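Local coordinates for protein LbpB B-lobe (Moraxella bovis, PDB 3UAQ) that probably binds host lactoferrin, being the N-lobe, a handle domain plus beta barrel, of a surface lipoprotein, at residues A[102-113]-A[123-131]; A[203-211]-A[221-232]. All coordinates share one frame; numbering follows the deposited sequence.

Interaction 1. Residues A[102-113]-A[123-131]; sequences LQERYEGGKIYQ and AGWIFTGLR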
loop_
_atom_site.group_PDB
_atom_site.type_symbol
_atom_site.label_atom_id
_atom_site.label_comp_id
_atom_site.label_asym_id
_atom_site.label_seq_id
_atom_site.Cartn_x
_atom_site.Cartn_y
_atom_site.Cartn_z
ATOM N N LEU A 102 7.357 -14.947 -4.029
ATOM C CA LEU A 102 6.423 -15.478 -3.046
ATOM C C LEU A 102 5.131 -15.982 -3.707
ATOM O O LEU A 102 4.510 -16.932 -3.229
ATOM C CB LEU A 102 6.148 -14.428 -1.966
ATOM C CG LEU A 102 7.417 -13.963 -1.234
ATOM C CD1 LEU A 102 7.219 -12.615 -0.555
ATOM C CD2 LEU A 102 7.907 -15.015 -0.233
ATOM N N GLN A 103 4.744 -15.361 -4.818
ATOM C CA GLN A 103 3.579 -15.814 -5.575
ATOM C C GLN A 103 3.804 -17.202 -6.161
ATOM O O GLN A 103 2.878 -18.013 -6.230
ATOM C CB GLN A 103 3.244 -14.832 -6.697
ATOM C CG GLN A 103 2.231 -13.767 -6.304
ATOM C CD GLN A 103 2.101 -12.672 -7.348
ATOM O OE1 GLN A 103 2.963 -12.516 -8.218
ATOM N NE2 GLN A 103 1.018 -11.906 -7.267
ATOM N N GLU A 104 5.036 -17.468 -6.585
ATOM C CA GLU A 104 5.378 -18.750 -7.194
ATOM C C GLU A 104 5.594 -19.858 -6.156
ATOM O O GLU A 104 5.163 -20.996 -6.355
ATOM C CB GLU A 104 6.620 -18.607 -8.084
ATOM C CG GLU A 104 6.314 -18.600 -9.579
ATOM C CD GLU A 104 6.831 -17.361 -10.299
ATOM O OE1 GLU A 104 7.993 -16.957 -10.066
ATOM O OE2 GLU A 104 6.068 -16.791 -11.110
ATOM N N ARG A 105 6.252 -19.523 -5.048
ATOM C CA ARG A 105 6.630 -20.533 -4.054
ATOM C C ARG A 105 5.529 -20.795 -3.037
ATOM O O ARG A 105 5.465 -21.870 -2.436
ATOM C CB ARG A 105 7.906 -20.114 -3.321
ATOM C CG ARG A 105 8.977 -19.561 -4.230
ATOM C CD ARG A 105 10.358 -19.905 -3.713
ATOM N NE ARG A 105 11.037 -18.772 -3.090
ATOM C CZ ARG A 105 11.288 -18.671 -1.788
ATOM N NH1 ARG A 105 10.907 -19.633 -0.958
ATOM N NH2 ARG A 105 11.920 -17.607 -1.315
ATOM N N TYR A 106 4.672 -19.803 -2.834
ATOM C CA TYR A 106 3.570 -19.925 -1.892
ATOM C C TYR A 106 2.298 -19.521 -2.625
ATOM O O TYR A 106 1.807 -18.400 -2.501
ATOM C CB TYR A 106 3.842 -19.070 -0.654
ATOM C CG TYR A 106 5.057 -19.536 0.124
ATOM C CD1 TYR A 106 4.974 -20.615 0.993
ATOM C CD2 TYR A 106 6.288 -18.902 -0.011
ATOM C CE1 TYR A 106 6.086 -21.051 1.719
ATOM C CE2 TYR A 106 7.408 -19.332 0.711
ATOM C CZ TYR A 106 7.300 -20.407 1.574
ATOM O OH TYR A 106 8.394 -20.848 2.296
ATOM N N GLU A 107 1.785 -20.473 -3.398
ATOM C CA GLU A 107 0.869 -20.224 -4.506
ATOM C C GLU A 107 -0.316 -19.296 -4.221
ATOM O O GLU A 107 -0.424 -18.233 -4.826
ATOM C CB GLU A 107 0.358 -21.554 -5.044
ATOM C CG GLU A 107 -0.670 -21.416 -6.156
ATOM C CD GLU A 107 -1.439 -22.697 -6.376
ATOM O OE1 GLU A 107 -2.688 -22.651 -6.366
ATOM O OE2 GLU A 107 -0.786 -23.749 -6.544
ATOM N N GLY A 108 -1.225 -19.707 -3.339
ATOM C CA GLY A 108 -2.389 -18.887 -3.024
ATOM C C GLY A 108 -2.198 -18.159 -1.704
ATOM O O GLY A 108 -3.145 -17.935 -0.951
ATOM N N GLY A 109 -0.954 -17.799 -1.414
ATOM C CA GLY A 109 -0.618 -17.189 -0.143
ATOM C C GLY A 109 -0.814 -15.692 -0.169
ATOM O O GLY A 109 -0.397 -15.026 -1.121
ATOM N N LYS A 110 -1.454 -15.167 0.874
ATOM C CA LYS A 110 -1.658 -13.727 1.013
ATOM C C LYS A 110 -0.341 -13.050 1.368
ATOM O O LYS A 110 0.359 -13.479 2.292
ATOM C CB LYS A 110 -2.721 -13.434 2.077
ATOM C CG LYS A 110 -2.807 -11.968 2.525
ATOM C CD LYS A 110 -3.768 -11.130 1.667
ATOM C CE LYS A 110 -4.071 -9.762 2.304
ATOM N NZ LYS A 110 -3.397 -8.602 1.631
ATOM N N ILE A 111 -0.007 -11.999 0.623
ATOM C CA ILE A 111 1.261 -11.290 0.802
ATOM C C ILE A 111 1.100 -9.978 1.569
ATOM O O ILE A 111 0.293 -9.123 1.192
ATOM C CB ILE A 111 1.926 -10.997 -0.559
ATOM C CG1 ILE A 111 2.470 -12.296 -1.169
ATOM C CG2 ILE A 111 3.035 -9.974 -0.403
ATOM C CD1 ILE A 111 2.532 -12.297 -2.679
ATOM N N TYR A 112 1.871 -9.824 2.644
ATOM C CA TYR A 112 1.871 -8.581 3.408
ATOM C C TYR A 112 3.166 -7.817 3.167
ATOM O O TYR A 112 4.247 -8.407 3.080
ATOM C CB TYR A 112 1.695 -8.855 4.901
ATOM C CG TYR A 112 0.435 -9.618 5.232
ATOM C CD1 TYR A 112 -0.737 -8.951 5.568
ATOM C CD2 TYR A 112 0.416 -11.008 5.212
ATOM C CE1 TYR A 112 -1.903 -9.654 5.872
ATOM C CE2 TYR A 112 -0.745 -11.717 5.515
ATOM C CZ TYR A 112 -1.899 -11.035 5.842
ATOM O OH TYR A 112 -3.047 -11.737 6.140
ATOM N N GLN A 113 3.052 -6.500 3.071
ATOM C CA GLN A 113 4.202 -5.672 2.752
ATOM C C GLN A 113 4.050 -4.278 3.340
ATOM O O GLN A 113 2.942 -3.849 3.677
ATOM C CB GLN A 113 4.374 -5.582 1.237
ATOM C CG GLN A 113 3.074 -5.289 0.490
ATOM C CD GLN A 113 3.265 -5.208 -1.011
ATOM O OE1 GLN A 113 4.067 -4.410 -1.506
ATOM N NE2 GLN A 113 2.527 -6.036 -1.748
ATOM N N ALA A 123 11.696 1.308 1.976
ATOM C CA ALA A 123 12.381 0.513 2.985
ATOM C C ALA A 123 11.328 -0.198 3.803
ATOM O O ALA A 123 10.354 0.419 4.243
ATOM C CB ALA A 123 13.232 1.390 3.884
ATOM N N GLY A 124 11.510 -1.498 3.998
ATOM C CA GLY A 124 10.559 -2.251 4.792
ATOM C C GLY A 124 10.679 -3.743 4.606
ATOM O O GLY A 124 11.782 -4.281 4.496
ATOM N N TRP A 125 9.533 -4.413 4.570
ATOM C CA TRP A 125 9.508 -5.857 4.446
ATOM C C TRP A 125 8.405 -6.321 3.513
ATOM O O TRP A 125 7.604 -5.522 3.028
ATOM C CB TRP A 125 9.324 -6.495 5.823
ATOM C CG TRP A 125 8.302 -5.800 6.675
ATOM C CD1 TRP A 125 8.543 -4.907 7.681
ATOM C CD2 TRP A 125 6.880 -5.941 6.600
ATOM N NE1 TRP A 125 7.360 -4.488 8.241
ATOM C CE2 TRP A 125 6.322 -5.107 7.594
ATOM C CE3 TRP A 125 6.023 -6.696 5.793
ATOM C CZ2 TRP A 125 4.947 -5.004 7.800
ATOM C CZ3 TRP A 125 4.659 -6.595 6.000
ATOM C CH2 TRP A 125 4.134 -5.754 6.995
ATOM N N ILE A 126 8.376 -7.628 3.274
ATOM C CA ILE A 126 7.314 -8.250 2.500
ATOM C C ILE A 126 7.403 -9.745 2.724
ATOM O O ILE A 126 8.477 -10.322 2.576
ATOM C CB ILE A 126 7.470 -7.934 1.006
ATOM C CG1 ILE A 126 6.530 -8.796 0.160
ATOM C CG2 ILE A 126 8.916 -8.128 0.579
ATOM C CD1 ILE A 126 6.442 -8.333 -1.280
ATOM N N PHE A 127 6.286 -10.371 3.092
ATOM C CA PHE A 127 6.301 -11.787 3.472
ATOM C C PHE A 127 4.976 -12.526 3.252
ATOM O O PHE A 127 3.906 -11.910 3.156
ATOM C CB PHE A 127 6.692 -11.932 4.943
ATOM C CG PHE A 127 5.604 -11.533 5.897
ATOM C CD1 PHE A 127 4.753 -12.485 6.437
ATOM C CD2 PHE A 127 5.420 -10.203 6.244
ATOM C CE1 PHE A 127 3.737 -12.115 7.318
ATOM C CE2 PHE A 127 4.408 -9.826 7.125
ATOM C CZ PHE A 127 3.565 -10.782 7.662
ATOM N N THR A 128 5.065 -13.852 3.168
ATOM C CA THR A 128 3.898 -14.723 3.265
ATOM C C THR A 128 4.184 -15.688 4.396
ATOM O O THR A 128 5.353 -15.971 4.699
ATOM C CB THR A 128 3.675 -15.564 2.002
ATOM O OG1 THR A 128 4.359 -14.972 0.890
ATOM C CG2 THR A 128 2.187 -15.660 1.698
ATOM N N GLY A 129 3.129 -16.220 5.003
ATOM C CA GLY A 129 3.251 -16.835 6.309
ATOM C C GLY A 129 2.869 -15.704 7.245
ATOM O O GLY A 129 1.845 -15.035 7.032
ATOM N N LEU A 130 3.635 -15.495 8.308
ATOM C CA LEU A 130 4.627 -16.429 8.803
ATOM C C LEU A 130 4.093 -16.791 10.178
ATOM O O LEU A 130 4.488 -16.191 11.190
ATOM C CB LEU A 130 5.991 -15.750 8.938
ATOM C CG LEU A 130 6.830 -15.641 7.665
ATOM C CD1 LEU A 130 7.681 -14.371 7.642
ATOM C CD2 LEU A 130 7.697 -16.881 7.534
ATOM N N ARG A 131 3.149 -17.731 10.202
ATOM C CA ARG A 131 2.471 -18.119 11.436
ATOM C C ARG A 131 3.132 -19.354 12.026
ATOM O O ARG A 131 2.895 -20.469 11.557
ATOM C CB ARG A 131 0.992 -18.391 11.173
ATOM C CG ARG A 131 0.130 -17.140 11.059
ATOM C CD ARG A 131 -1.302 -17.491 10.681
ATOM N NE ARG A 131 -1.359 -18.152 9.380
ATOM C CZ ARG A 131 -1.219 -17.519 8.219
ATOM N NH1 ARG A 131 -1.014 -16.209 8.196
ATOM N NH2 ARG A 131 -1.282 -18.194 7.079
#
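Leu102, in the last turn of helix 95-105, lays its side chain along Thr128: its CB lies 3.4 Å from Thr128 OG1, the two side chains running past each other in opposite directions. Leu102 CD1 reaches Ile126 CG1 at 3.9 Å. Tyr106, where the chain leaves the helix, comes near Thr128 through its CB, while its hydroxyl is hydrogen-bonded to Asp152 of strand 146-159. Past the turn, Gly109 and the carbonyl of Lys110 lie against the methyl of Thr128. With CG1 beside the backbone N (chi1 -72°), Ile111 holds its CG2 methyl anti to that N, 3.7 Å from Ile126 CG1; the side chains meet at a slant, and Thr99 and Leu95 of the helix cover the same side. Tyr112 forms an antiparallel hydrogen-bonded pair with Phe127, its N giving a bond of 3.0 Å to Phe127 O and its O taking one of 2.8 Å from Phe127 N. On the other face of the sheet their rings lie nearly parallel, planes at 24°, but slid apart so that they barely overlap; the closer touch is Tyr112 CB to Phe127 CE2, 3.6 Å. Gln113 makes the next, non-hydrogen-bonded pair with Ile126, and the indole of Trp125 borders the backbone there, Tyr112 O lying in plane at its edge. This beta hairpin thus has unlike faces: one carries Gln113 and Ile126, with Leu102 and Ile111 packed on Ile126; the other carries Tyr112, Phe127 and Trp125. The two backbone bonds join strand to strand, whereas helix meets hairpin through nonpolar packing, probably much of the hold.

Interaction 2. Residues A[203-211]-A[221-232]; sequences GSGYKMDSG and FAEQVFGQYAPR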
loop_
_atom_site.group_PDB
_atom_site.type_symbol
_atom_site.label_atom_id
_atom_site.label_comp_id
_atom_site.label_asym_id
_atom_site.label_seq_id
_atom_site.Cartn_x
_atom_site.Cartn_y
_atom_site.Cartn_z
ATOM N N GLY A 203 9.467 -14.730 22.095
ATOM C CA GLY A 203 8.529 -13.663 21.793
ATOM C C GLY A 203 7.504 -13.372 22.870
ATOM O O GLY A 203 6.328 -13.697 22.726
ATOM N N SER A 204 7.962 -12.761 23.955
ATOM C CA SER A 204 7.107 -12.220 25.006
ATOM C C SER A 204 8.039 -11.460 25.916
ATOM O O SER A 204 7.830 -10.276 26.178
ATOM C CB SER A 204 6.391 -13.320 25.778
ATOM O OG SER A 204 5.239 -13.746 25.078
ATOM N N GLY A 205 9.082 -12.144 26.382
ATOM C CA GLY A 205 10.154 -11.481 27.094
ATOM C C GLY A 205 10.699 -10.393 26.198
ATOM O O GLY A 205 11.169 -9.359 26.673
ATOM N N TYR A 206 10.603 -10.621 24.893
ATOM C CA TYR A 206 11.109 -9.675 23.906
ATOM C C TYR A 206 10.018 -8.774 23.342
ATOM O O TYR A 206 10.289 -7.948 22.464
ATOM C CB TYR A 206 11.802 -10.423 22.768
ATOM C CG TYR A 206 13.171 -10.968 23.139
ATOM C CD1 TYR A 206 13.321 -12.263 23.619
ATOM C CD2 TYR A 206 14.312 -10.188 23.003
ATOM C CE1 TYR A 206 14.569 -12.768 23.955
ATOM C CE2 TYR A 206 15.564 -10.682 23.337
ATOM C CZ TYR A 206 15.691 -11.973 23.812
ATOM O OH TYR A 206 16.940 -12.467 24.145
ATOM N N LYS A 207 8.795 -8.927 23.853
ATOM C CA LYS A 207 7.627 -8.194 23.342
ATOM C C LYS A 207 7.401 -8.472 21.853
ATOM O O LYS A 207 6.970 -7.590 21.102
ATOM C CB LYS A 207 7.751 -6.685 23.582
ATOM C CG LYS A 207 8.176 -6.291 24.995
ATOM C CD LYS A 207 7.322 -6.967 26.054
ATOM C CE LYS A 207 7.948 -6.841 27.440
ATOM N NZ LYS A 207 7.318 -7.754 28.439
ATOM N N MET A 208 7.702 -9.702 21.441
ATOM C CA MET A 208 7.462 -10.148 20.074
ATOM C C MET A 208 6.312 -11.142 20.059
ATOM O O MET A 208 6.024 -11.786 21.068
ATOM C CB MET A 208 8.717 -10.807 19.494
ATOM C CG MET A 208 9.839 -9.833 19.152
ATOM S SD MET A 208 9.518 -8.922 17.620
ATOM C CE MET A 208 10.783 -7.668 17.702
ATOM N N ASP A 209 5.643 -11.265 18.920
ATOM C CA ASP A 209 4.647 -12.313 18.776
ATOM C C ASP A 209 5.343 -13.655 18.920
ATOM O O ASP A 209 6.549 -13.757 18.692
ATOM C CB ASP A 209 3.941 -12.214 17.426
ATOM C CG ASP A 209 3.013 -11.021 17.346
ATOM O OD1 ASP A 209 1.978 -11.020 18.050
ATOM O OD2 ASP A 209 3.318 -10.090 16.573
ATOM N N SER A 210 4.591 -14.677 19.316
ATOM C CA SER A 210 5.168 -15.999 19.550
ATOM C C SER A 210 5.902 -16.546 18.334
ATOM O O SER A 210 5.453 -16.396 17.197
ATOM C CB SER A 210 4.105 -16.995 20.009
ATOM O OG SER A 210 4.116 -17.131 21.420
ATOM N N GLY A 211 7.041 -17.181 18.589
ATOM C CA GLY A 211 7.803 -17.826 17.538
ATOM C C GLY A 211 8.801 -16.894 16.879
ATOM O O GLY A 211 9.735 -17.347 16.207
ATOM N N PHE A 221 7.414 -5.696 12.439
ATOM C CA PHE A 221 5.975 -5.947 12.399
ATOM C C PHE A 221 5.506 -6.954 13.455
ATOM O O PHE A 221 4.301 -7.097 13.687
ATOM C CB PHE A 221 5.543 -6.413 11.002
ATOM C CG PHE A 221 6.101 -7.757 10.605
ATOM C CD1 PHE A 221 7.166 -7.853 9.720
ATOM C CD2 PHE A 221 5.555 -8.928 11.116
ATOM C CE1 PHE A 221 7.674 -9.087 9.355
ATOM C CE2 PHE A 221 6.063 -10.169 10.753
ATOM C CZ PHE A 221 7.121 -10.246 9.872
ATOM N N ALA A 222 6.449 -7.655 14.081
ATOM C CA ALA A 222 6.103 -8.652 15.091
ATOM C C ALA A 222 6.276 -8.105 16.503
ATOM O O ALA A 222 5.935 -8.771 17.485
ATOM C CB ALA A 222 6.924 -9.921 14.901
ATOM N N GLU A 223 6.810 -6.891 16.608
ATOM C CA GLU A 223 6.965 -6.264 17.915
ATOM C C GLU A 223 5.626 -5.687 18.364
ATOM O O GLU A 223 4.972 -4.943 17.628
ATOM C CB GLU A 223 8.064 -5.204 17.897
ATOM C CG GLU A 223 8.643 -4.935 19.274
ATOM C CD GLU A 223 9.985 -4.228 19.227
ATOM O OE1 GLU A 223 10.402 -3.784 18.132
ATOM O OE2 GLU A 223 10.624 -4.119 20.296
ATOM N N GLN A 224 5.222 -6.043 19.575
ATOM C CA GLN A 224 3.849 -5.830 20.019
ATOM C C GLN A 224 3.548 -4.446 20.604
ATOM O O GLN A 224 4.159 -4.012 21.583
ATOM C CB GLN A 224 3.452 -6.911 21.029
ATOM C CG GLN A 224 3.649 -8.345 20.527
ATOM C CD GLN A 224 3.129 -9.379 21.504
ATOM O OE1 GLN A 224 3.261 -9.225 22.728
ATOM N NE2 GLN A 224 2.527 -10.443 20.970
ATOM N N VAL A 225 2.587 -3.767 19.989
ATOM C CA VAL A 225 1.943 -2.624 20.604
ATOM C C VAL A 225 0.476 -2.992 20.750
ATOM O O VAL A 225 -0.033 -3.852 20.023
ATOM C CB VAL A 225 2.077 -1.348 19.751
ATOM C CG1 VAL A 225 1.771 -0.117 20.598
ATOM C CG2 VAL A 225 3.476 -1.247 19.183
ATOM N N PHE A 226 -0.203 -2.347 21.688
ATOM C CA PHE A 226 -1.562 -2.740 22.031
ATOM C C PHE A 226 -2.608 -2.459 20.953
ATOM O O PHE A 226 -2.613 -1.393 20.335
ATOM C CB PHE A 226 -1.997 -2.067 23.328
ATOM C CG PHE A 226 -3.413 -2.370 23.702
ATOM C CD1 PHE A 226 -3.724 -3.535 24.386
ATOM C CD2 PHE A 226 -4.442 -1.512 23.340
ATOM C CE1 PHE A 226 -5.040 -3.836 24.720
ATOM C CE2 PHE A 226 -5.762 -1.804 23.672
ATOM C CZ PHE A 226 -6.059 -2.969 24.364
ATOM N N GLY A 227 -3.515 -3.411 20.755
ATOM C CA GLY A 227 -4.649 -3.203 19.871
ATOM C C GLY A 227 -4.278 -3.150 18.398
ATOM O O GLY A 227 -5.115 -2.818 17.552
ATOM N N GLN A 228 -3.019 -3.458 18.091
ATOM C CA GLN A 228 -2.599 -3.689 16.718
ATOM C C GLN A 228 -2.375 -5.181 16.564
ATOM O O GLN A 228 -1.922 -5.844 17.497
ATOM C CB GLN A 228 -1.303 -2.945 16.408
ATOM C CG GLN A 228 -1.316 -1.454 16.695
ATOM C CD GLN A 228 -0.115 -0.752 16.091
ATOM O OE1 GLN A 228 0.200 -0.944 14.917
ATOM N NE2 GLN A 228 0.581 0.041 16.897
ATOM N N TYR A 229 -2.700 -5.722 15.398
ATOM C CA TYR A 229 -2.527 -7.154 15.177
ATOM C C TYR A 229 -1.535 -7.417 14.062
ATOM O O TYR A 229 -0.802 -6.512 13.630
ATOM C CB TYR A 229 -3.864 -7.814 14.811
ATOM C CG TYR A 229 -5.031 -7.407 15.681
ATOM C CD1 TYR A 229 -5.352 -8.118 16.832
ATOM C CD2 TYR A 229 -5.807 -6.301 15.357
ATOM C CE1 TYR A 229 -6.419 -7.738 17.633
ATOM C CE2 TYR A 229 -6.873 -5.916 16.151
ATOM C CZ TYR A 229 -7.176 -6.636 17.287
ATOM O OH TYR A 229 -8.239 -6.250 18.075
ATOM N N ALA A 230 -1.500 -8.674 13.625
ATOM C CA ALA A 230 -0.956 -9.019 12.320
ATOM C C ALA A 230 0.467 -8.517 12.153
ATOM O O ALA A 230 1.199 -8.394 13.140
ATOM C CB ALA A 230 -1.861 -8.455 11.218
ATOM N N PRO A 231 0.878 -8.270 10.894
ATOM C CA PRO A 231 2.039 -7.411 10.649
ATOM C C PRO A 231 1.682 -5.972 11.019
ATOM O O PRO A 231 0.721 -5.411 10.478
ATOM C CB PRO A 231 2.259 -7.535 9.127
ATOM C CG PRO A 231 0.980 -8.097 8.587
ATOM C CD PRO A 231 0.468 -8.983 9.672
ATOM N N ARG A 232 2.436 -5.393 11.948
ATOM C CA ARG A 232 2.162 -4.045 12.431
ATOM C C ARG A 232 3.046 -3.007 11.735
ATOM O O ARG A 232 4.098 -3.341 11.176
ATOM C CB ARG A 232 2.390 -3.982 13.942
ATOM C CG ARG A 232 1.659 -5.059 14.732
ATOM C CD ARG A 232 2.082 -5.031 16.190
ATOM N NE ARG A 232 1.310 -5.963 17.003
ATOM C CZ ARG A 232 1.594 -7.255 17.120
ATOM N NH1 ARG A 232 2.629 -7.763 16.467
ATOM N NH2 ARG A 232 0.840 -8.040 17.881
#
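Asp209 and Arg232 face each other end-on in a salt bridge, with carboxylate and guanidinium planes only 15° apart. Arg232 NH2 donates to the syn lone pair of Asp209 OD1 at 3.2 Å, and Arg232 NH1 points to Asp209 OD2 at a modelled separation too short to be taken literally. Asp209 OD1 also accepts from Gln224 NE2 (3.0 Å), which arrives from above the carboxylate plane, 63° out of it. Two donors therefore grip this oxygen and should fix the rotation of the carboxylate. Over the centre of one guanidinium face sits Gln224 CA, and Tyr229 O lies off the other; Arg232 NE adds a bond to Gln228 O. Backbone bonds flank the single bridge of Met208 with Glu223: Gln224 N to Lys207 O, 2.8 Å, and Asp209 N to Ala222 O, 2.9 Å. Bent at chi2 (-76°), Met208 brings SD to 3.9 Å from Ala222 CB and CE to 3.7 Å from Glu223 CB. The Glu223 carboxylate turns to Arg270 and His236. These two loop segments between strands 170-184 and 236-243 rest on the barrel, with Met208 and Glu223 against Phe179 of strand 170-184, and Glu223 also touching Thr255 of strand 248-257.

Interactions 1 and 2 lie about 18 Å apart between centres, one in the handle region and the other in the loop between barrel strands 170-184 and 236-243, yet they meet directly. Phe221 stacks on Phe127 and meets Trp125 with steeply inclined planes, while Trp125 CH2 lies 3.4 Å from Pro231 CB, so the barrel loop packs on the aromatic side of the handle hairpin. The partly buried interaction 1 joins the end of a helix to a strand, largely through nonpolar side chains, and pairs two strands of a hairpin. Interaction 2, more buried overall, ties together irregular loop with one backbone bridge, and charged and amide groups probably carry much of its hold.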